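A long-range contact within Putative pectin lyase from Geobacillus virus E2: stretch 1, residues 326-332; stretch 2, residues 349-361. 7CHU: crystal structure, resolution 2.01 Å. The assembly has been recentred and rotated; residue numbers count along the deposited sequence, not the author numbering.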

# COMPACT_ATOMS: atom_id res chain seq x y z
N ASN A 326 18.08 18.96 7.57
CA ASN A 326 19.05 17.86 7.48
C ASN A 326 18.77 17.08 6.20
O ASN A 326 18.07 17.57 5.33
CB ASN A 326 18.97 16.94 8.71
CG ASN A 326 20.28 16.21 8.98
OD1 ASN A 326 20.60 15.22 8.33
ND2 ASN A 326 21.05 16.72 9.94
N ASP A 327 19.35 15.89 6.05
CA ASP A 327 18.93 14.99 4.99
C ASP A 327 17.56 14.44 5.36
O ASP A 327 17.29 14.19 6.54
CB ASP A 327 19.91 13.84 4.79
CG ASP A 327 21.35 14.30 4.69
OD1 ASP A 327 21.63 15.18 3.85
OD2 ASP A 327 22.19 13.79 5.45
N PHE A 328 16.68 14.28 4.39
CA PHE A 328 15.41 13.64 4.67
C PHE A 328 15.61 12.17 5.09
O PHE A 328 14.99 11.70 6.04
CB PHE A 328 14.52 13.63 3.41
CG PHE A 328 13.69 14.88 3.21
CD1 PHE A 328 12.84 15.34 4.20
CD2 PHE A 328 13.75 15.58 2.01
CE1 PHE A 328 12.08 16.48 4.01
CE2 PHE A 328 12.99 16.72 1.81
CZ PHE A 328 12.16 17.17 2.81
N ILE A 329 16.47 11.45 4.36
CA ILE A 329 16.81 10.07 4.69
C ILE A 329 18.33 9.97 4.71
O ILE A 329 18.97 10.09 3.66
CB ILE A 329 16.23 9.04 3.71
CG1 ILE A 329 14.72 9.23 3.51
CG2 ILE A 329 16.52 7.60 4.20
CD1 ILE A 329 14.13 8.32 2.46
N LYS A 330 18.90 9.70 5.88
CA LYS A 330 20.35 9.53 6.02
C LYS A 330 20.63 8.04 6.15
O LYS A 330 20.25 7.41 7.15
CB LYS A 330 20.85 10.30 7.24
CG LYS A 330 22.33 10.47 7.35
CD LYS A 330 22.68 11.11 8.69
CE LYS A 330 23.70 12.22 8.57
NZ LYS A 330 23.10 13.51 8.05
N VAL A 331 21.23 7.45 5.12
CA VAL A 331 21.35 6.00 5.01
C VAL A 331 22.75 5.57 5.44
O VAL A 331 23.75 6.15 5.00
CB VAL A 331 21.08 5.52 3.57
CG1 VAL A 331 21.27 4.00 3.46
CG2 VAL A 331 19.68 5.95 3.10
N LYS A 332 22.81 4.53 6.27
CA LYS A 332 24.03 3.80 6.57
C LYS A 332 23.60 2.34 6.49
O LYS A 332 23.21 1.73 7.50
CB LYS A 332 24.60 4.17 7.94
CG LYS A 332 25.89 3.39 8.35
CD LYS A 332 26.17 3.66 9.84
CE LYS A 332 27.40 2.93 10.35
NZ LYS A 332 27.20 1.46 10.43
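Stretch 2 (349-361) YFVNLTGTSMLNV

Stretch 2 runs beside stretch 1 in the same direction: the strand axes of 329-331 and 351-353 approach to 4.8 Å and their N-to-C directions differ by 10°. The register is constant, each residue lying opposite the one 22 positions earlier, with CA-CA distances of 4.9 to 5.0 Å from the D327-Y349 pair to V331-L353 and 5.4 Å for K332-T354.

Y349, extended at phi/psi -81/156°, donates its N to D327 OD1 (2.9 Å) and accepts from F328 N at its O (3.2 Å). F350 departs from the extended form (-61/-48°), as does its partner F328 (-65/-44°). Its CB points away from stretch 1, yet F350 CD1 lies 3.7 Å from F328 CD2, near the plane of the F328 ring; the ring planes meet obliquely at 41°. F350 O receives I329 N at 3.0 Å.

V351 has extended backbone angles (phi/psi -133/116°), and its CG1 lies 4.1 Å from V331 CG2 on the face shared by I329, V331 and L353. N352 turns to the other face, with K330. Its backbone brackets that residue in the parallel pattern: N352 N donates to I329 O (2.9 Å, 173°) and N352 O accepts from V331 N (2.8 Å, 165°). Its side chain reaches back, ND2 donating to D327 OD2 at 2.9 Å; the same carboxylate oxygen takes K330 NZ at 2.8 Å in a salt bridge. L353 returns to the apolar face, its CD2 3.8 Å from V331 CG2.

T354 grips V331 O twice, through N (2.9 Å) and OG1 (2.6 Å). A type II' turn from T354 to S357 follows, closed by S357 N to T354 O (3.1 Å); G355 supplies the positive phi, 61°. Beyond it, N360 OD1 comes within 4.0 Å of V331 CG1.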

# COMPACT_ATOMS: atom_id res chain seq x y z
N TYR A 349 20.70 16.42 1.43
CA TYR A 349 20.19 15.61 0.34
C TYR A 349 18.81 15.05 0.69
O TYR A 349 18.47 14.90 1.87
CB TYR A 349 21.13 14.45 0.05
CG TYR A 349 22.54 14.88 -0.24
CD1 TYR A 349 22.90 15.27 -1.52
CD2 TYR A 349 23.53 14.87 0.76
CE1 TYR A 349 24.20 15.65 -1.82
CE2 TYR A 349 24.85 15.26 0.47
CZ TYR A 349 25.17 15.65 -0.82
OH TYR A 349 26.45 16.04 -1.13
N PHE A 350 18.03 14.73 -0.35
CA PHE A 350 16.83 13.92 -0.12
C PHE A 350 17.24 12.57 0.46
O PHE A 350 16.66 12.12 1.46
CB PHE A 350 16.03 13.70 -1.41
CG PHE A 350 15.47 14.97 -2.02
CD1 PHE A 350 15.31 16.12 -1.26
CD2 PHE A 350 15.11 15.00 -3.37
CE1 PHE A 350 14.81 17.28 -1.84
CE2 PHE A 350 14.60 16.15 -3.95
CZ PHE A 350 14.45 17.30 -3.19
N VAL A 351 18.23 11.93 -0.16
CA VAL A 351 18.74 10.61 0.25
C VAL A 351 20.26 10.70 0.28
O VAL A 351 20.90 10.90 -0.76
CB VAL A 351 18.29 9.47 -0.68
CG1 VAL A 351 18.86 8.14 -0.23
CG2 VAL A 351 16.73 9.36 -0.77
N ASN A 352 20.84 10.55 1.47
CA ASN A 352 22.28 10.64 1.68
C ASN A 352 22.78 9.22 1.93
O ASN A 352 22.57 8.68 3.02
CB ASN A 352 22.60 11.57 2.84
CG ASN A 352 24.09 11.88 2.96
OD1 ASN A 352 24.91 11.34 2.21
ND2 ASN A 352 24.45 12.75 3.91
N LEU A 353 23.39 8.62 0.92
CA LEU A 353 23.94 7.27 1.04
C LEU A 353 25.35 7.41 1.63
O LEU A 353 26.32 7.71 0.92
CB LEU A 353 23.93 6.58 -0.32
CG LEU A 353 22.54 6.56 -1.02
CD1 LEU A 353 22.59 6.02 -2.43
CD2 LEU A 353 21.49 5.77 -0.20
N THR A 354 25.47 7.24 2.95
CA THR A 354 26.72 7.51 3.64
C THR A 354 27.62 6.27 3.71
O THR A 354 27.16 5.12 3.63
CB THR A 354 26.49 8.03 5.07
OG1 THR A 354 26.05 6.96 5.91
CG2 THR A 354 25.46 9.14 5.09
N GLY A 355 28.93 6.53 3.90
CA GLY A 355 29.87 5.45 4.19
C GLY A 355 29.90 4.48 3.03
O GLY A 355 29.89 4.86 1.86
N THR A 356 29.90 3.19 3.35
CA THR A 356 29.95 2.13 2.35
C THR A 356 28.57 1.67 1.86
O THR A 356 28.49 0.60 1.25
CB THR A 356 30.68 0.91 2.90
OG1 THR A 356 29.89 0.38 3.96
CG2 THR A 356 32.06 1.25 3.43
N SER A 357 27.50 2.42 2.15
CA SER A 357 26.14 2.07 1.72
C SER A 357 26.12 1.63 0.26
O SER A 357 26.61 2.34 -0.62
CB SER A 357 25.22 3.28 1.90
OG SER A 357 25.12 3.64 3.27
N MET A 358 25.60 0.43 -0.01
CA MET A 358 25.67 -0.08 -1.36
C MET A 358 24.37 -0.75 -1.78
O MET A 358 23.66 -1.35 -0.97
CB MET A 358 26.84 -1.06 -1.54
CG MET A 358 26.60 -2.49 -1.01
SD MET A 358 28.06 -3.53 -1.27
CE MET A 358 28.80 -2.77 -2.72
N LEU A 359 24.09 -0.67 -3.09
CA LEU A 359 22.93 -1.31 -3.73
C LEU A 359 21.60 -0.83 -3.16
O LEU A 359 20.58 -1.51 -3.25
CB LEU A 359 23.02 -2.84 -3.66
CG LEU A 359 23.74 -3.60 -4.78
CD1 LEU A 359 23.28 -3.19 -6.16
CD2 LEU A 359 25.26 -3.46 -4.68
N ASN A 360 21.56 0.38 -2.63
CA ASN A 360 20.29 1.04 -2.40
C ASN A 360 19.70 1.49 -3.74
O ASN A 360 20.43 1.73 -4.71
CB ASN A 360 20.49 2.21 -1.46
CG ASN A 360 21.08 1.77 -0.14
OD1 ASN A 360 20.36 1.28 0.73
ND2 ASN A 360 22.40 1.93 -0.00
N VAL A 361 18.37 1.56 -3.81
CA VAL A 361 17.66 1.97 -5.02
C VAL A 361 16.82 3.18 -4.69
O VAL A 361 16.13 3.21 -3.66
CB VAL A 361 16.77 0.84 -5.58
CG1 VAL A 361 16.18 1.29 -6.94
CG2 VAL A 361 17.55 -0.44 -5.73